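Local atomic coordinates of DNA polymerase III subunit beta (PDB entry 4TRT), a protein that probably tethers DNA polymerases and other proteins to DNA for processive synthesis, as a ring-shaped head-to-tail homodimeric sliding clamp that encircles the duplex. Residues A[55-60]-A[221-226]; A[118-123]-A[225-230]; A[330-335]-A[345-350]. All blocks are in the same frame, centred on the assembly; numbering follows the deposited sequence. Where two conformers were deposited one is given.

Contact 1: A[55-60]-A[221-226]; sequences SCFVPA and TDRVKM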
# COMPACT_ATOMS: atom_id res chain seq x y z
N SER A 55 25.68 -6.26 -8.85
CA SER A 55 26.32 -7.38 -8.20
C SER A 55 26.32 -7.13 -6.71
O SER A 55 26.62 -6.01 -6.28
CB SER A 55 27.75 -7.50 -8.69
OG SER A 55 28.31 -8.71 -8.26
N CYS A 56 25.99 -8.14 -5.92
CA CYS A 56 26.03 -8.03 -4.47
C CYS A 56 26.74 -9.23 -3.88
O CYS A 56 26.42 -10.38 -4.21
CB CYS A 56 24.62 -7.94 -3.87
SG CYS A 56 24.66 -7.48 -2.12
N PHE A 57 27.69 -8.97 -3.00
CA PHE A 57 28.42 -10.03 -2.31
C PHE A 57 27.73 -10.39 -0.99
O PHE A 57 27.39 -9.52 -0.20
CB PHE A 57 29.85 -9.59 -2.04
CG PHE A 57 30.66 -10.62 -1.29
CD1 PHE A 57 31.18 -11.72 -1.95
CD2 PHE A 57 30.94 -10.46 0.06
CE1 PHE A 57 31.94 -12.67 -1.28
CE2 PHE A 57 31.70 -11.41 0.74
CZ PHE A 57 32.20 -12.51 0.07
N VAL A 58 27.53 -11.69 -0.77
CA VAL A 58 26.99 -12.19 0.47
C VAL A 58 28.00 -13.16 1.10
O VAL A 58 28.28 -14.22 0.52
CB VAL A 58 25.64 -12.91 0.23
CG1 VAL A 58 25.10 -13.50 1.52
CG2 VAL A 58 24.64 -11.93 -0.41
N PRO A 59 28.55 -12.81 2.28
CA PRO A 59 29.49 -13.73 2.93
C PRO A 59 28.86 -15.08 3.23
O PRO A 59 27.69 -15.15 3.61
CB PRO A 59 29.85 -13.00 4.24
CG PRO A 59 29.69 -11.56 3.90
CD PRO A 59 28.53 -11.49 2.94
N ALA A 60 29.63 -16.15 3.02
CA ALA A 60 29.15 -17.50 3.21
C ALA A 60 30.30 -18.46 3.30
O ALA A 60 31.41 -18.17 2.86
CB ALA A 60 28.25 -17.90 2.03
N THR A 221 30.29 0.05 -3.54
CA THR A 221 30.09 0.32 -2.14
C THR A 221 30.56 -0.88 -1.35
O THR A 221 31.20 -1.79 -1.89
CB THR A 221 28.60 0.51 -1.80
OG1 THR A 221 27.98 -0.79 -1.71
CG2 THR A 221 27.91 1.35 -2.83
N ASP A 222 30.25 -0.86 -0.06
CA ASP A 222 30.26 -2.05 0.76
C ASP A 222 29.34 -3.12 0.14
O ASP A 222 28.10 -3.01 0.19
CB ASP A 222 29.85 -1.63 2.18
CG ASP A 222 29.38 -2.78 3.02
OD1 ASP A 222 30.23 -3.60 3.41
OD2 ASP A 222 28.17 -2.84 3.32
N ARG A 223 29.96 -4.11 -0.48
CA ARG A 223 29.28 -5.31 -1.01
C ARG A 223 28.52 -5.18 -2.34
O ARG A 223 28.27 -6.20 -2.97
CB ARG A 223 28.38 -5.96 0.05
CG ARG A 223 29.15 -6.53 1.23
CD ARG A 223 28.22 -7.02 2.30
NE ARG A 223 28.95 -7.55 3.45
CZ ARG A 223 28.36 -8.12 4.49
NH1 ARG A 223 27.04 -8.25 4.54
NH2 ARG A 223 29.09 -8.56 5.51
N VAL A 224 28.16 -3.97 -2.78
CA VAL A 224 27.46 -3.79 -4.05
C VAL A 224 28.35 -3.16 -5.12
O VAL A 224 29.11 -2.24 -4.82
CB VAL A 224 26.21 -2.90 -3.90
CG1 VAL A 224 25.60 -2.63 -5.27
CG2 VAL A 224 25.18 -3.55 -3.00
N LYS A 225 28.23 -3.65 -6.36
CA LYS A 225 28.82 -3.02 -7.53
C LYS A 225 27.72 -2.78 -8.57
O LYS A 225 26.91 -3.67 -8.82
CB LYS A 225 29.89 -3.92 -8.15
CG LYS A 225 30.88 -4.50 -7.15
CD LYS A 225 31.97 -5.27 -7.87
CE LYS A 225 33.15 -5.60 -6.98
NZ LYS A 225 32.97 -6.92 -6.33
N MET A 226 27.69 -1.60 -9.17
CA MET A 226 26.67 -1.28 -10.17
C MET A 226 27.31 -0.68 -11.39
O MET A 226 28.10 0.28 -11.26
CB MET A 226 25.63 -0.31 -9.60
CG MET A 226 24.50 0.01 -10.57
SD MET A 226 23.29 1.20 -9.98
CE MET A 226 22.25 0.17 -8.96
O HOH W 1 25.17 -8.72 2.13
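With CG of Arg223 anti to its carbonyl carbon (chi1 -66°), the chain extended from CG to NE and the last torsion extended too (chi4 -176°), the guanidinium is carried out to Pro59, and the two side chains meet tip to tip. The pyrrolidine ring lies over one face of the guanidinium, its CD 3.7 Å above the centre and its CG 3.5 Å from NH2 of Arg223. On the way out the arginine methylenes run beside Phe57 O, and Arg223 CG lies off the edge of the Phe57 ring, near its plane. One water accepts from Arg223 NH1 at 3.1 Å and gives a weak bond back to Phe57 O. Behind this outer end the backbones pair: Phe57 N donates to Arg223 O (2.8 Å), while Ser55 and Lys225 exchange both of their N-H...O bonds. Between these lies the non-hydrogen-bonded pair Cys56 and Val224, CA to CA 4.5 Å, with Val224 packing against Leu17 of helix 8-21. Segments 55-59 and 224-226 run antiparallel (168°), and through them strands 52-59 and 224-229 join the N-terminal and central domains into one continuous sheet, the interdomain seam typical of the beta sliding clamp fold.

Contact 2: A[118-123]-A[225-230]; sequences LSFPAQ and KMNLKL
The ring of Phe120 fits into the angle between Lys225 and Asn227, two residues whose CB atoms both point toward the loop that carries it. This loop, 118-123, follows strand 103-108 and leads into strand 126-129, so it is part of the connection between the N-terminal and central domains of the sliding clamp, laid across the sheet that the two domains share. On the lysine side the methylenes pack against Phe120 CB and the ring: Lys225 CD approaches Phe120 CB at 3.7 Å, and Lys225 CB lies against Phe120 CD2. The far end of the lysine then leads away from the loop. On the asparagine side Asn227 ND2 lies over one face of the ring, the amide and ring planes 26° apart, with Asn227 ND2 3.5 Å from Phe120 CD2 and Asn227 OD1 3.4 Å from the same carbon. CG of Phe120 is anti to its carbonyl carbon (chi1 -60°), which directs the ring at the strand.

One shell further out, the amide is fixed from several directions. Asn227 OD1 is hydrogen-bonded to Thr218 OG1 on the adjoining strand 216-220, and ND2 also bonds to Asp53 OD2 on strand 52-59. These partners probably set which way round the amide sits, and Asp53 and Ser55 also touch the Phe120 side chain. To strand 224-229 the loop is joined by one hydrogen bond: Asn227 ND2 donates to Ser119 O at 2.9 Å, with the oxygen close to the amide plane but the nitrogen 40° out of the carbonyl plane.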
# COMPACT_ATOMS: atom_id res chain seq x y z
N LEU A 118 29.12 -10.67 -16.80
CA LEU A 118 29.02 -9.29 -16.35
C LEU A 118 30.34 -8.91 -15.68
O LEU A 118 30.81 -9.64 -14.82
CB LEU A 118 27.85 -9.12 -15.38
CG LEU A 118 26.46 -9.48 -15.91
CD1 LEU A 118 25.43 -9.48 -14.78
CD2 LEU A 118 26.05 -8.56 -17.05
N SER A 119 30.93 -7.78 -16.09
CA SER A 119 32.23 -7.34 -15.58
C SER A 119 32.10 -6.02 -14.86
O SER A 119 31.55 -5.07 -15.41
CB SER A 119 33.25 -7.16 -16.72
OG SER A 119 34.02 -8.33 -16.96
N PHE A 120 32.65 -5.95 -13.65
CA PHE A 120 32.61 -4.74 -12.85
C PHE A 120 34.06 -4.28 -12.58
O PHE A 120 34.75 -4.88 -11.76
CB PHE A 120 31.86 -5.01 -11.53
CG PHE A 120 30.43 -5.46 -11.73
CD1 PHE A 120 30.12 -6.80 -11.91
CD2 PHE A 120 29.40 -4.53 -11.74
CE1 PHE A 120 28.81 -7.21 -12.10
CE2 PHE A 120 28.08 -4.94 -11.93
CZ PHE A 120 27.79 -6.27 -12.10
N PRO A 121 34.53 -3.23 -13.29
CA PRO A 121 35.89 -2.73 -13.03
C PRO A 121 36.04 -2.09 -11.65
O PRO A 121 35.05 -1.61 -11.08
CB PRO A 121 36.10 -1.69 -14.14
CG PRO A 121 34.73 -1.33 -14.62
CD PRO A 121 33.91 -2.57 -14.45
N ALA A 122 37.26 -2.08 -11.12
CA ALA A 122 37.54 -1.74 -9.72
C ALA A 122 38.32 -0.43 -9.48
O ALA A 122 38.25 0.13 -8.39
CB ALA A 122 38.29 -2.89 -9.06
N GLN A 123 39.06 0.05 -10.47
CA GLN A 123 39.93 1.22 -10.27
C GLN A 123 39.22 2.37 -9.55
O GLN A 123 38.21 2.90 -10.05
CB GLN A 123 40.48 1.70 -11.62
CG GLN A 123 41.23 3.02 -11.56
CD GLN A 123 42.06 3.28 -12.81
OE1 GLN A 123 42.95 2.51 -13.14
NE2 GLN A 123 41.77 4.38 -13.50
N LYS A 225 28.23 -3.65 -6.36
CA LYS A 225 28.82 -3.02 -7.53
C LYS A 225 27.72 -2.78 -8.57
O LYS A 225 26.91 -3.67 -8.82
CB LYS A 225 29.89 -3.92 -8.15
CG LYS A 225 30.88 -4.50 -7.15
CD LYS A 225 31.97 -5.27 -7.87
CE LYS A 225 33.15 -5.60 -6.98
NZ LYS A 225 32.97 -6.92 -6.33
N MET A 226 27.69 -1.60 -9.17
CA MET A 226 26.67 -1.28 -10.17
C MET A 226 27.31 -0.68 -11.39
O MET A 226 28.10 0.28 -11.26
CB MET A 226 25.63 -0.31 -9.60
CG MET A 226 24.50 0.01 -10.57
SD MET A 226 23.29 1.20 -9.98
CE MET A 226 22.25 0.17 -8.96
N ASN A 227 26.97 -1.21 -12.56
CA ASN A 227 27.32 -0.61 -13.85
C ASN A 227 26.12 0.17 -14.36
O ASN A 227 24.99 -0.32 -14.34
CB ASN A 227 27.69 -1.67 -14.90
CG ASN A 227 28.98 -2.41 -14.59
OD1 ASN A 227 29.86 -1.89 -13.91
ND2 ASN A 227 29.10 -3.63 -15.13
N LEU A 228 26.38 1.39 -14.84
CA LEU A 228 25.36 2.21 -15.47
C LEU A 228 25.94 2.99 -16.62
O LEU A 228 27.16 3.21 -16.68
CB LEU A 228 24.73 3.18 -14.48
CG LEU A 228 25.73 4.02 -13.68
CD1 LEU A 228 25.35 5.50 -13.64
CD2 LEU A 228 25.87 3.45 -12.27
N LYS A 229 25.06 3.41 -17.52
CA LYS A 229 25.44 4.20 -18.66
C LYS A 229 25.56 5.64 -18.21
O LYS A 229 24.97 6.04 -17.22
CB LYS A 229 24.38 4.12 -19.75
CG LYS A 229 24.22 2.74 -20.34
CD LYS A 229 23.08 2.72 -21.35
CE LYS A 229 22.79 1.30 -21.80
NZ LYS A 229 21.42 1.25 -22.36
N LEU A 230 26.34 6.42 -18.95
CA LEU A 230 26.44 7.85 -18.72
C LEU A 230 25.96 8.55 -19.99
O LEU A 230 26.16 8.03 -21.08
CB LEU A 230 27.90 8.25 -18.46
CG LEU A 230 28.52 7.85 -17.13
CD1 LEU A 230 29.99 8.27 -17.09
CD2 LEU A 230 27.73 8.45 -15.99

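Contact 3: A[330-335]-A[345-350]; sequences DAELLF and RAVGGG. Unlike the reference sequence in segment 345-350: Val347 (reference Arg), Gly348 (reference Arg), Gly349 (reference Trp).
Arg345 lies alongside Glu332, both side chains pointing the same way, and its guanidinium closes side-on upon one carboxylate oxygen. NE and NH2 of Arg345 both donate to Glu332 OE1, at 2.8 and 2.6 Å, and the oxygen sits within 2° of the guanidinium plane. The carboxylate itself is turned 50° from that plane. CG of Arg345 takes the crowded position between its backbone N and carbonyl carbon (chi1 60°), which places it 4.1 Å from Glu332 CB and starts the extended chain alongside the glutamate. Leu334 CD1 covers one face of the guanidinium from 4.0 Å, toward the rim; on the opposite face lie Gly348 C, over the centre, and Gly349 N.

Beneath the salt bridge is the antiparallel hairpin of strands 330-335 and 342-346, part of the C-terminal domain of the clamp, with strand 248-253 on the other flank of 330-335. Glu332 and Arg345 form its hydrogen-bonded pair: Glu332 N reaches Arg345 O at 2.8 Å, and Arg345 N returns a bond to Glu332 O. Glu332 OE2 accepts from Gly348 N at 3.1 Å, the nitrogen lying above the carboxylate plane. An alanine in place of Glu332 would probably leave the Arg345 guanidinium without its bridging charge and the Gly348 amide without this acceptor, setting the turn after the strand freer to move. Val347, Gly348 and Gly349 differ from the reference sequence; Val347 CG2 rests on Asp330 CB, 3.6 Å away.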
# COMPACT_ATOMS: atom_id res chain seq x y z
N ASP A 330 12.68 25.67 8.57
CA ASP A 330 12.13 26.89 7.99
C ASP A 330 12.54 27.03 6.54
O ASP A 330 13.65 26.68 6.16
CB ASP A 330 12.58 28.09 8.83
CG ASP A 330 12.01 28.03 10.25
OD1 ASP A 330 10.79 28.28 10.43
OD2 ASP A 330 12.79 27.70 11.17
N ALA A 331 11.59 27.46 5.72
CA ALA A 331 11.84 27.71 4.32
C ALA A 331 12.10 29.20 4.11
O ALA A 331 11.52 30.04 4.79
CB ALA A 331 10.66 27.25 3.48
N GLU A 332 12.97 29.50 3.14
CA GLU A 332 13.25 30.83 2.67
C GLU A 332 12.81 30.88 1.22
O GLU A 332 13.25 30.08 0.41
CB GLU A 332 14.75 31.09 2.76
CG GLU A 332 15.17 32.43 3.31
CD GLU A 332 16.67 32.46 3.60
OE1 GLU A 332 17.45 32.37 2.64
OE2 GLU A 332 17.08 32.56 4.78
N LEU A 333 11.91 31.80 0.89
CA LEU A 333 11.43 31.96 -0.49
C LEU A 333 11.94 33.30 -0.99
O LEU A 333 11.66 34.34 -0.38
CB LEU A 333 9.89 31.95 -0.54
CG LEU A 333 9.16 30.94 0.35
CD1 LEU A 333 7.65 31.12 0.22
CD2 LEU A 333 9.60 29.51 0.02
N LEU A 334 12.69 33.28 -2.09
CA LEU A 334 13.28 34.47 -2.65
C LEU A 334 12.66 34.73 -4.02
O LEU A 334 12.80 33.91 -4.94
CB LEU A 334 14.78 34.27 -2.80
CG LEU A 334 15.58 33.82 -1.58
CD1 LEU A 334 17.02 33.55 -2.02
CD2 LEU A 334 15.54 34.85 -0.48
N PHE A 335 12.00 35.88 -4.15
CA PHE A 335 11.25 36.22 -5.35
C PHE A 335 11.94 37.34 -6.11
O PHE A 335 12.40 38.32 -5.51
CB PHE A 335 9.85 36.68 -4.96
CG PHE A 335 9.06 35.64 -4.25
CD1 PHE A 335 8.64 34.49 -4.92
CD2 PHE A 335 8.73 35.80 -2.91
CE1 PHE A 335 7.89 33.54 -4.26
CE2 PHE A 335 8.00 34.83 -2.25
CZ PHE A 335 7.57 33.71 -2.93
N ARG A 345 14.64 27.57 -0.64
CA ARG A 345 15.73 26.89 0.06
C ARG A 345 15.48 26.87 1.57
O ARG A 345 14.51 27.48 2.04
CB ARG A 345 17.05 27.58 -0.28
CG ARG A 345 17.12 29.04 0.11
CD ARG A 345 18.44 29.69 -0.29
NE ARG A 345 18.62 30.87 0.54
CZ ARG A 345 19.69 31.65 0.54
NH1 ARG A 345 20.71 31.42 -0.28
NH2 ARG A 345 19.73 32.67 1.39
N ALA A 346 16.32 26.15 2.32
CA ALA A 346 16.33 26.25 3.79
C ALA A 346 17.00 27.56 4.20
O ALA A 346 17.74 28.15 3.42
CB ALA A 346 17.02 25.05 4.43
N VAL A 347 16.76 28.02 5.43
CA VAL A 347 17.37 29.25 5.94
C VAL A 347 18.89 29.30 5.65
O VAL A 347 19.62 28.37 5.95
CB VAL A 347 17.10 29.41 7.46
CG1 VAL A 347 17.93 30.55 8.07
CG2 VAL A 347 15.62 29.65 7.70
N GLY A 348 19.35 30.39 5.02
CA GLY A 348 20.76 30.55 4.68
C GLY A 348 21.32 29.62 3.62
O GLY A 348 22.54 29.57 3.42
N GLY A 349 20.46 28.87 2.95
CA GLY A 349 20.91 27.80 2.06
C GLY A 349 21.55 26.64 2.82
O GLY A 349 22.30 25.85 2.24
N GLY A 350 21.25 26.53 4.11
CA GLY A 350 21.89 25.53 4.96
C GLY A 350 21.58 24.14 4.46
O GLY A 350 20.46 23.89 3.99

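Contacts 1 and 2 are neighbours, their centres 12 Å apart, and both end on strand 224-229, sharing Lys225 and Met226. They touch directly where Ser55 CB meets Phe120 CE1 at 3.6 Å, so the linker loop of contact 2 lies against the sheet that contact 1 closes. Contact 3 stands apart, in the C-terminal domain on the opposite side of the chain's centre: its centre is about 39 Å from that of contact 1 and 38 Å from that of contact 2, with nearest atoms about 25 and 26 Å away. It belongs to a different sheet, which also includes strands 155-161, 164-170 and 175-181.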